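Local coordinates for intestinal fatty acid binding protein (Rattus norvegicus, PDB 1ICM) that binds long-chain fatty acids such as myristate inside a beta-barrel, and probably serves as their carrier in the cytosol of intestinal cells, at residues N54-I58 / Y70-D74; T76-T81 / K92-V96; A1-W6 / E107-L113. All blocks are in the same frame, centred on the assembly; numbering follows the deposited sequence.

All three contacts belong to the same antiparallel barrel wall, and each is partly buried. Contact 2 is regular pairing of neighbouring strands, held by backbone hydrogen bonds. Contact 1 instead spans the gap between the two outermost strands, where an arginine side chain takes the place of a strand ladder; it adjoins contact 2 directly, Tyr70 O lying 2.9 Å from Leu78 N, and both reach the bound myristate. Contact 3 lies on the opposite side of the chain's centre from contact 2, their centres about 24 Å apart, and joins the N-terminus to a late hairpin chiefly through aromatic and aliphatic side chains.

Contact 1: residues N54-I58 / Y70-D74; sequences NFRNI and YSLAD. With MYR (myristic acid), chain B.
In the beta-clam fold of fatty acid-binding proteins, strands 57-63 and 68-71 diverge and leave a gap in the barrel wall; here the residues entering the first strand meet those leaving the second. The two run roughly antiparallel (152° between Phe55-Ile58 and Tyr70-Ala73) without a strand ladder, and the nearest CA pair, Phe55 and Ala73, is 6.6 Å apart. Arg56, with an extended backbone (phi/psi -171°/-179°) and a p, t, t side chain, reaches across. Its NH1 and NH2 both donate to Ser71 O at 2.9 Å, so that one carbonyl accepts two bonds near the guanidinium plane, while Ala73 N lies over a guanidinium face. NH2 also forms a salt bridge with Glu51, whose carboxylate is hydrogen-bonded to Tyr70 OH as well; one acid thus serves both sides of the gap. Apolar contacts flank this polar bridge: Phe55 CB is 4.1 Å from Ala73 CB, beside the probable portal for ligand, and Ile58 CD1 is 4.3 Å from Tyr70 CE1. Leu72 points away from 54-58, its CD2 3.9 Å from myristate C8. The t rotamer of Tyr70 lays one ring face against the ligand, CD1 being 3.8 Å from myristate C2.

Contact 2: residues T76-T81 / K92-V96; sequences TELTGT and KFKRV
Five backbone hydrogen bonds tie the two segments: Val96 N to Glu77 O (2.9 Å), Thr79 N to Lys94 O and Lys94 N to Thr79 O (both 3.0 Å), Thr81 N to Lys92 O (3.1 Å) and Lys92 N to Thr81 O (3.0 Å). Thr79-Lys94 and Thr81-Lys92 are therefore hydrogen-bonded pairs, alternating with the non-hydrogen-bonded pairs Leu78-Arg95 and Gly80-Phe93, whose CA atoms are 4.5 and 4.2 Å apart. Arg95 forms a salt bridge with Asp97, and Thr76 CG2 covers one guanidinium face, 3.9 Å from Arg95 NE. This is the open end of the beta hairpin 77-85/88-95 in the fatty acid-binding barrel, its strands crossing at 155°. Leu78 (m, t), Phe93 (m) and Arg95 start from the face turned to the cavity, Leu78 within about 4 Å of myristate; Thr79, Thr81, Lys92 and Lys94 occupy the other face. Phe93 CD1 packs 3.4 Å from Gly80 CA, in space that a CB at Gly80 would fill. Farther along, Thr79 CG2 meets Val96 CG2 at 4.0 Å.

Contact 3: residues A1-W6 / E107-L113; sequences AFDGTW and EISGNEL
Trp6 lays one face of its indole over Leu113, whose CB sits 3.8 Å from the centroid of the six-membered ring and 19° off the normal, a CH-pi contact; the closest atoms, Trp6 CE3 and Leu113 CB, are 3.6 Å apart. The m rotamer of Trp6 (chi2 92°) also brings CZ3 within 3.5 Å of Asn111 O, which lies at the ring edge, and CH2 within 4.1 Å of Ile108 CD1. From the pyrrole ring, NE1 donates to Phe2 O at 2.8 Å, folding the N-terminal residues back over their own strand. Gly4 permits this course: at phi/psi 131°/177° a CB would jam against the carbonyl oxygen of Asp3. Strands 4-12 and 112-119 are not direct neighbours, since 122-130 runs between them, so no backbone ladder joins them and side chains make most of the contact at one end of the barrel; the nearest CA pairs, Trp6-Leu113 and Phe2-Ile108, are 7.5 and 7.6 Å apart. The N-terminal aromatic residues probably help to close the end of the barrel remote from the portal, as in relatives. The opposing hairpin turns tightly through a type II' turn from Ser109 to Glu112, with Gly110 at positive phi, Ser109 N to Glu112 O 2.9 Å and Glu112 N to Ser109 O 3.0 Å. Phe2 (m) touches both of its strands: Phe2 CD1 is 3.7 Å from Ile108 CD1 (m, m) and 4.0 Å from Leu113 CD1. Glu112 points away, forming salt bridges with Arg10 and Lys129.

Contact 1: residues N54-I58 / Y70-D74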
loop_
_atom_site.group_PDB
_atom_site.type_symbol
_atom_site.label_atom_id
_atom_site.label_comp_id
_atom_site.label_asym_id
_atom_site.label_seq_id
_atom_site.Cartn_x
_atom_site.Cartn_y
_atom_site.Cartn_z
ATOM N N ASN A 54 -11.759 -6.751 -3.365
ATOM C CA ASN A 54 -12.502 -8.010 -3.441
ATOM C C ASN A 54 -12.287 -8.839 -2.189
ATOM O O ASN A 54 -13.135 -9.658 -1.836
ATOM C CB ASN A 54 -12.204 -8.877 -4.663
ATOM C CG ASN A 54 -12.616 -8.311 -5.995
ATOM O OD1 ASN A 54 -13.564 -7.528 -6.074
ATOM N ND2 ASN A 54 -11.885 -8.681 -7.046
ATOM N N PHE A 55 -11.160 -8.622 -1.498
ATOM C CA PHE A 55 -10.819 -9.357 -0.280
ATOM C C PHE A 55 -11.438 -8.859 1.005
ATOM O O PHE A 55 -11.827 -9.630 1.887
ATOM C CB PHE A 55 -9.286 -9.352 -0.035
ATOM C CG PHE A 55 -8.479 -9.950 -1.151
ATOM C CD1 PHE A 55 -8.404 -11.335 -1.295
ATOM C CD2 PHE A 55 -7.769 -9.181 -2.067
ATOM C CE1 PHE A 55 -7.667 -11.934 -2.314
ATOM C CE2 PHE A 55 -7.029 -9.759 -3.099
ATOM C CZ PHE A 55 -6.974 -11.145 -3.231
ATOM N N ARG A 56 -11.555 -7.547 1.162
ATOM C CA ARG A 56 -12.093 -7.038 2.412
ATOM C C ARG A 56 -12.343 -5.536 2.312
ATOM O O ARG A 56 -12.068 -4.888 1.304
ATOM C CB ARG A 56 -11.076 -7.231 3.545
ATOM C CG ARG A 56 -9.674 -6.739 3.155
ATOM C CD ARG A 56 -8.632 -6.767 4.262
ATOM N NE ARG A 56 -7.384 -6.059 3.889
ATOM C CZ ARG A 56 -6.282 -6.031 4.653
ATOM N NH1 ARG A 56 -6.235 -6.673 5.817
ATOM N NH2 ARG A 56 -5.196 -5.356 4.248
ATOM N N ASN A 57 -12.807 -5.013 3.414
ATOM C CA ASN A 57 -13.106 -3.596 3.517
ATOM C C ASN A 57 -12.741 -3.185 4.919
ATOM O O ASN A 57 -13.415 -3.554 5.872
ATOM C CB ASN A 57 -14.614 -3.326 3.307
ATOM C CG ASN A 57 -14.979 -3.550 1.862
ATOM O OD1 ASN A 57 -15.453 -4.630 1.473
ATOM N ND2 ASN A 57 -14.775 -2.538 1.045
ATOM N N ILE A 58 -11.681 -2.388 5.053
ATOM C CA ILE A 58 -11.270 -1.974 6.376
ATOM C C ILE A 58 -10.727 -0.558 6.362
ATOM O O ILE A 58 -10.334 -0.047 5.311
ATOM C CB ILE A 58 -10.092 -2.840 6.806
ATOM C CG1 ILE A 58 -8.941 -2.711 5.812
ATOM C CG2 ILE A 58 -10.537 -4.294 6.791
ATOM C CD1 ILE A 58 -7.591 -3.212 6.338
ATOM N N TYR A 70 -0.227 -3.026 10.642
ATOM C CA TYR A 70 -1.150 -3.235 9.559
ATOM C C TYR A 70 -1.018 -4.671 9.052
ATOM O O TYR A 70 0.076 -5.184 8.917
ATOM C CB TYR A 70 -0.789 -2.267 8.427
ATOM C CG TYR A 70 -1.475 -2.534 7.097
ATOM C CD1 TYR A 70 -2.777 -2.106 6.847
ATOM C CD2 TYR A 70 -0.789 -3.181 6.070
ATOM C CE1 TYR A 70 -3.396 -2.341 5.620
ATOM C CE2 TYR A 70 -1.391 -3.423 4.841
ATOM C CZ TYR A 70 -2.701 -3.009 4.608
ATOM O OH TYR A 70 -3.267 -3.248 3.369
ATOM N N SER A 71 -2.111 -5.360 8.759
ATOM C CA SER A 71 -2.034 -6.720 8.237
ATOM C C SER A 71 -2.503 -6.813 6.810
ATOM O O SER A 71 -3.462 -6.158 6.392
ATOM C CB SER A 71 -2.998 -7.672 8.934
ATOM O OG SER A 71 -2.683 -7.728 10.307
ATOM N N LEU A 72 -1.836 -7.653 6.057
ATOM C CA LEU A 72 -2.201 -7.907 4.680
ATOM C C LEU A 72 -3.439 -8.806 4.678
ATOM O O LEU A 72 -3.775 -9.379 5.698
ATOM C CB LEU A 72 -1.111 -8.661 3.920
ATOM C CG LEU A 72 0.225 -7.956 3.978
ATOM C CD1 LEU A 72 1.131 -8.586 2.916
ATOM C CD2 LEU A 72 -0.035 -6.462 3.755
ATOM N N ALA A 73 -4.097 -8.911 3.526
ATOM C CA ALA A 73 -5.314 -9.682 3.316
ATOM C C ALA A 73 -5.149 -11.121 3.744
ATOM O O ALA A 73 -6.080 -11.769 4.246
ATOM C CB ALA A 73 -5.643 -9.656 1.835
ATOM N N ASP A 74 -3.928 -11.595 3.542
ATOM C CA ASP A 74 -3.583 -12.962 3.906
ATOM C C ASP A 74 -3.186 -13.160 5.351
ATOM O O ASP A 74 -2.759 -14.246 5.673
ATOM C CB ASP A 74 -2.460 -13.596 3.054
ATOM C CG ASP A 74 -1.081 -13.102 3.363
ATOM O OD1 ASP A 74 -1.073 -11.998 4.057
ATOM O OD2 ASP A 74 -0.049 -13.645 2.995
HETATM C C1 MYR B . -1.826 2.333 4.263
HETATM O O1 MYR B . -2.818 2.289 3.439
HETATM O O2 MYR B . -1.175 3.339 4.387
HETATM C C2 MYR B . -1.570 1.052 5.050
HETATM C C3 MYR B . -0.219 0.409 4.802
HETATM C C4 MYR B . 0.006 -0.062 3.370
HETATM C C5 MYR B . 1.337 -0.775 3.131
HETATM C C6 MYR B . 1.307 -1.544 1.809
HETATM C C7 MYR B . 2.094 -2.846 1.786
HETATM C C8 MYR B . 1.284 -3.937 1.089
HETATM C C9 MYR B . 2.112 -4.719 0.095
HETATM C C10 MYR B . 1.283 -5.414 -0.973
HETATM C C11 MYR B . 1.007 -6.856 -0.598
HETATM C C12 MYR B . -0.075 -7.562 -1.396
HETATM C C13 MYR B . -0.304 -8.951 -0.826
HETATM C C14 MYR B . -1.195 -9.854 -1.662
#

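Contact 2: residues T76-T81 / K92-V96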
loop_
_atom_site.group_PDB
_atom_site.type_symbol
_atom_site.label_atom_id
_atom_site.label_comp_id
_atom_site.label_asym_id
_atom_site.label_seq_id
_atom_site.Cartn_x
_atom_site.Cartn_y
_atom_site.Cartn_z
ATOM N N THR A 76 -0.457 -11.696 6.950
ATOM C CA THR A 76 0.957 -11.318 7.216
ATOM C C THR A 76 0.996 -9.985 7.925
ATOM O O THR A 76 0.431 -8.991 7.425
ATOM C CB THR A 76 1.704 -11.187 5.896
ATOM O OG1 THR A 76 1.732 -12.462 5.306
ATOM C CG2 THR A 76 3.109 -10.631 6.050
ATOM N N GLU A 77 1.569 -9.956 9.118
ATOM C CA GLU A 77 1.596 -8.707 9.896
ATOM C C GLU A 77 2.829 -7.815 9.701
ATOM O O GLU A 77 3.950 -8.324 9.623
ATOM C CB GLU A 77 1.277 -8.978 11.372
ATOM C CG GLU A 77 -0.191 -9.412 11.502
ATOM C CD GLU A 77 -0.534 -10.199 12.736
ATOM O OE1 GLU A 77 0.295 -10.743 13.471
ATOM O OE2 GLU A 77 -1.835 -10.227 12.915
ATOM N N LEU A 78 2.623 -6.488 9.611
ATOM C CA LEU A 78 3.720 -5.542 9.418
ATOM C C LEU A 78 3.584 -4.484 10.504
ATOM O O LEU A 78 2.495 -4.264 11.068
ATOM C CB LEU A 78 3.529 -4.699 8.105
ATOM C CG LEU A 78 3.189 -5.447 6.828
ATOM C CD1 LEU A 78 3.153 -4.445 5.698
ATOM C CD2 LEU A 78 4.338 -6.370 6.514
ATOM N N THR A 79 4.679 -3.785 10.794
ATOM C CA THR A 79 4.616 -2.663 11.735
ATOM C C THR A 79 5.507 -1.594 11.106
ATOM O O THR A 79 6.518 -1.911 10.456
ATOM C CB THR A 79 5.018 -2.885 13.187
ATOM O OG1 THR A 79 6.312 -3.451 13.114
ATOM C CG2 THR A 79 4.051 -3.862 13.829
ATOM N N GLY A 80 5.140 -0.313 11.249
ATOM C CA GLY A 80 6.021 0.680 10.635
ATOM C C GLY A 80 5.423 2.071 10.793
ATOM O O GLY A 80 4.523 2.294 11.597
ATOM N N THR A 81 5.970 2.993 10.003
ATOM C CA THR A 81 5.512 4.376 10.043
ATOM C C THR A 81 5.569 4.988 8.657
ATOM O O THR A 81 6.357 4.648 7.778
ATOM C CB THR A 81 6.440 5.296 10.910
ATOM O OG1 THR A 81 7.678 5.316 10.240
ATOM C CG2 THR A 81 6.702 4.718 12.290
ATOM N N LYS A 92 8.172 3.100 5.982
ATOM C CA LYS A 92 9.226 2.165 6.400
ATOM C C LYS A 92 8.573 1.124 7.283
ATOM O O LYS A 92 8.168 1.448 8.403
ATOM C CB LYS A 92 10.366 2.849 7.153
ATOM C CG LYS A 92 11.086 3.834 6.239
ATOM C CD LYS A 92 11.984 4.846 6.948
ATOM C CE LYS A 92 12.651 5.837 5.991
ATOM N NZ LYS A 92 13.899 6.443 6.511
ATOM N N PHE A 93 8.507 -0.101 6.727
ATOM C CA PHE A 93 7.867 -1.218 7.417
ATOM C C PHE A 93 8.772 -2.452 7.559
ATOM O O PHE A 93 9.781 -2.591 6.877
ATOM C CB PHE A 93 6.622 -1.664 6.623
ATOM C CG PHE A 93 5.583 -0.570 6.579
ATOM C CD1 PHE A 93 4.758 -0.336 7.678
ATOM C CD2 PHE A 93 5.506 0.222 5.433
ATOM C CE1 PHE A 93 3.841 0.720 7.608
ATOM C CE2 PHE A 93 4.573 1.255 5.333
ATOM C CZ PHE A 93 3.761 1.492 6.445
ATOM N N LYS A 94 8.322 -3.310 8.461
ATOM C CA LYS A 94 9.004 -4.564 8.767
ATOM C C LYS A 94 7.952 -5.655 8.944
ATOM O O LYS A 94 6.942 -5.401 9.601
ATOM C CB LYS A 94 9.569 -4.423 10.186
ATOM C CG LYS A 94 10.982 -4.914 10.410
ATOM C CD LYS A 94 11.971 -3.761 10.574
ATOM C CE LYS A 94 13.321 -4.028 9.922
ATOM N NZ LYS A 94 14.370 -3.131 10.426
ATOM N N ARG A 95 8.206 -6.857 8.406
ATOM C CA ARG A 95 7.335 -8.023 8.570
ATOM C C ARG A 95 7.579 -8.513 9.977
ATOM O O ARG A 95 8.736 -8.695 10.314
ATOM C CB ARG A 95 7.754 -9.137 7.598
ATOM C CG ARG A 95 7.222 -8.913 6.180
ATOM C CD ARG A 95 7.441 -10.060 5.195
ATOM N NE ARG A 95 6.907 -11.347 5.682
ATOM C CZ ARG A 95 6.500 -12.331 4.853
ATOM N NH1 ARG A 95 6.520 -12.229 3.506
ATOM N NH2 ARG A 95 6.055 -13.468 5.421
ATOM N N VAL A 96 6.596 -8.724 10.817
ATOM C CA VAL A 96 6.892 -9.157 12.151
ATOM C C VAL A 96 7.373 -10.600 12.206
ATOM O O VAL A 96 8.045 -10.937 13.165
ATOM C CB VAL A 96 5.611 -9.052 12.956
ATOM C CG1 VAL A 96 5.747 -9.600 14.374
ATOM C CG2 VAL A 96 5.162 -7.596 12.948
#

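Contact 3: residues A1-W6 / E107-L113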
loop_
_atom_site.group_PDB
_atom_site.type_symbol
_atom_site.label_atom_id
_atom_site.label_comp_id
_atom_site.label_asym_id
_atom_site.label_seq_id
_atom_site.Cartn_x
_atom_site.Cartn_y
_atom_site.Cartn_z
ATOM N N ALA A 1 -3.691 17.401 -3.049
ATOM C CA ALA A 1 -2.981 16.442 -2.218
ATOM C C ALA A 1 -3.412 15.012 -2.504
ATOM O O ALA A 1 -3.781 14.623 -3.627
ATOM C CB ALA A 1 -3.091 16.750 -0.726
ATOM N N PHE A 2 -3.368 14.242 -1.424
ATOM C CA PHE A 2 -3.746 12.847 -1.475
ATOM C C PHE A 2 -5.252 12.619 -1.322
ATOM O O PHE A 2 -5.685 11.508 -1.582
ATOM C CB PHE A 2 -2.998 12.053 -0.383
ATOM C CG PHE A 2 -1.532 12.057 -0.680
ATOM C CD1 PHE A 2 -1.065 11.336 -1.778
ATOM C CD2 PHE A 2 -0.625 12.787 0.095
ATOM C CE1 PHE A 2 0.297 11.326 -2.084
ATOM C CE2 PHE A 2 0.738 12.794 -0.204
ATOM C CZ PHE A 2 1.190 12.054 -1.296
ATOM N N ASP A 3 -6.001 13.659 -0.909
ATOM C CA ASP A 3 -7.435 13.680 -0.653
ATOM C C ASP A 3 -8.237 13.122 -1.794
ATOM O O ASP A 3 -8.065 13.487 -2.950
ATOM C CB ASP A 3 -7.954 15.138 -0.525
ATOM C CG ASP A 3 -7.003 15.927 0.291
ATOM O OD1 ASP A 3 -7.081 15.905 1.521
ATOM O OD2 ASP A 3 -6.124 16.535 -0.494
ATOM N N GLY A 4 -9.177 12.255 -1.474
ATOM C CA GLY A 4 -9.917 11.780 -2.635
ATOM C C GLY A 4 -10.080 10.255 -2.720
ATOM O O GLY A 4 -9.569 9.525 -1.866
ATOM N N THR A 5 -10.825 9.841 -3.757
ATOM C CA THR A 5 -11.107 8.453 -3.981
ATOM C C THR A 5 -10.275 8.023 -5.130
ATOM O O THR A 5 -10.332 8.753 -6.112
ATOM C CB THR A 5 -12.615 8.207 -4.120
ATOM O OG1 THR A 5 -13.159 8.461 -2.825
ATOM C CG2 THR A 5 -12.807 6.728 -4.416
ATOM N N TRP A 6 -9.520 6.914 -4.962
ATOM C CA TRP A 6 -8.595 6.454 -6.001
ATOM C C TRP A 6 -8.897 4.992 -6.327
ATOM O O TRP A 6 -9.131 4.197 -5.420
ATOM C CB TRP A 6 -7.179 6.543 -5.413
ATOM C CG TRP A 6 -6.737 7.933 -4.974
ATOM C CD1 TRP A 6 -6.867 8.471 -3.722
ATOM C CD2 TRP A 6 -6.109 8.926 -5.791
ATOM N NE1 TRP A 6 -6.393 9.766 -3.704
ATOM C CE2 TRP A 6 -5.895 10.059 -4.966
ATOM C CE3 TRP A 6 -5.740 8.998 -7.154
ATOM C CZ2 TRP A 6 -5.281 11.218 -5.479
ATOM C CZ3 TRP A 6 -5.127 10.141 -7.657
ATOM C CH2 TRP A 6 -4.928 11.237 -6.812
ATOM N N GLU A 107 3.165 8.736 -4.178
ATOM C CA GLU A 107 3.440 10.038 -4.749
ATOM C C GLU A 107 2.434 10.330 -5.871
ATOM O O GLU A 107 1.937 9.413 -6.512
ATOM C CB GLU A 107 4.881 10.023 -5.252
ATOM C CG GLU A 107 4.980 9.318 -6.590
ATOM C CD GLU A 107 6.420 9.105 -6.974
ATOM O OE1 GLU A 107 7.042 10.239 -7.284
ATOM O OE2 GLU A 107 6.901 7.966 -6.974
ATOM N N ILE A 108 2.107 11.606 -6.102
ATOM C CA ILE A 108 1.194 12.030 -7.156
ATOM C C ILE A 108 1.967 12.362 -8.430
ATOM O O ILE A 108 3.012 13.021 -8.466
ATOM C CB ILE A 108 0.458 13.329 -6.777
ATOM C CG1 ILE A 108 -0.130 13.393 -5.372
ATOM C CG2 ILE A 108 -0.596 13.661 -7.840
ATOM C CD1 ILE A 108 -1.306 12.440 -5.263
ATOM N N SER A 109 1.472 11.980 -9.567
ATOM C CA SER A 109 2.130 12.286 -10.803
ATOM C C SER A 109 0.991 12.710 -11.708
ATOM O O SER A 109 0.247 11.881 -12.231
ATOM C CB SER A 109 2.779 11.038 -11.363
ATOM O OG SER A 109 2.830 11.191 -12.760
ATOM N N GLY A 110 0.808 14.028 -11.853
ATOM C CA GLY A 110 -0.284 14.524 -12.660
ATOM C C GLY A 110 -1.550 14.276 -11.854
ATOM O O GLY A 110 -1.707 14.793 -10.746
ATOM N N ASN A 111 -2.471 13.487 -12.405
ATOM C CA ASN A 111 -3.689 13.157 -11.699
ATOM C C ASN A 111 -3.665 11.693 -11.281
ATOM O O ASN A 111 -4.738 11.130 -11.037
ATOM C CB ASN A 111 -4.994 13.371 -12.490
ATOM C CG ASN A 111 -5.014 12.719 -13.873
ATOM O OD1 ASN A 111 -5.968 12.953 -14.639
ATOM N ND2 ASN A 111 -3.990 11.939 -14.228
ATOM N N GLU A 112 -2.492 11.066 -11.261
ATOM C CA GLU A 112 -2.449 9.661 -10.846
ATOM C C GLU A 112 -1.767 9.539 -9.487
ATOM O O GLU A 112 -0.893 10.360 -9.172
ATOM C CB GLU A 112 -1.654 8.795 -11.862
ATOM C CG GLU A 112 -2.472 8.545 -13.150
ATOM C CD GLU A 112 -1.787 7.740 -14.226
ATOM O OE1 GLU A 112 -0.498 7.932 -14.317
ATOM O OE2 GLU A 112 -2.393 6.980 -14.964
ATOM N N LEU A 113 -2.099 8.507 -8.696
ATOM C CA LEU A 113 -1.429 8.200 -7.425
ATOM C C LEU A 113 -0.509 6.985 -7.707
ATOM O O LEU A 113 -0.969 5.947 -8.226
ATOM C CB LEU A 113 -2.428 7.926 -6.295
ATOM C CG LEU A 113 -1.826 7.205 -5.126
ATOM C CD1 LEU A 113 -1.036 8.265 -4.394
ATOM C CD2 LEU A 113 -2.943 6.819 -4.181
#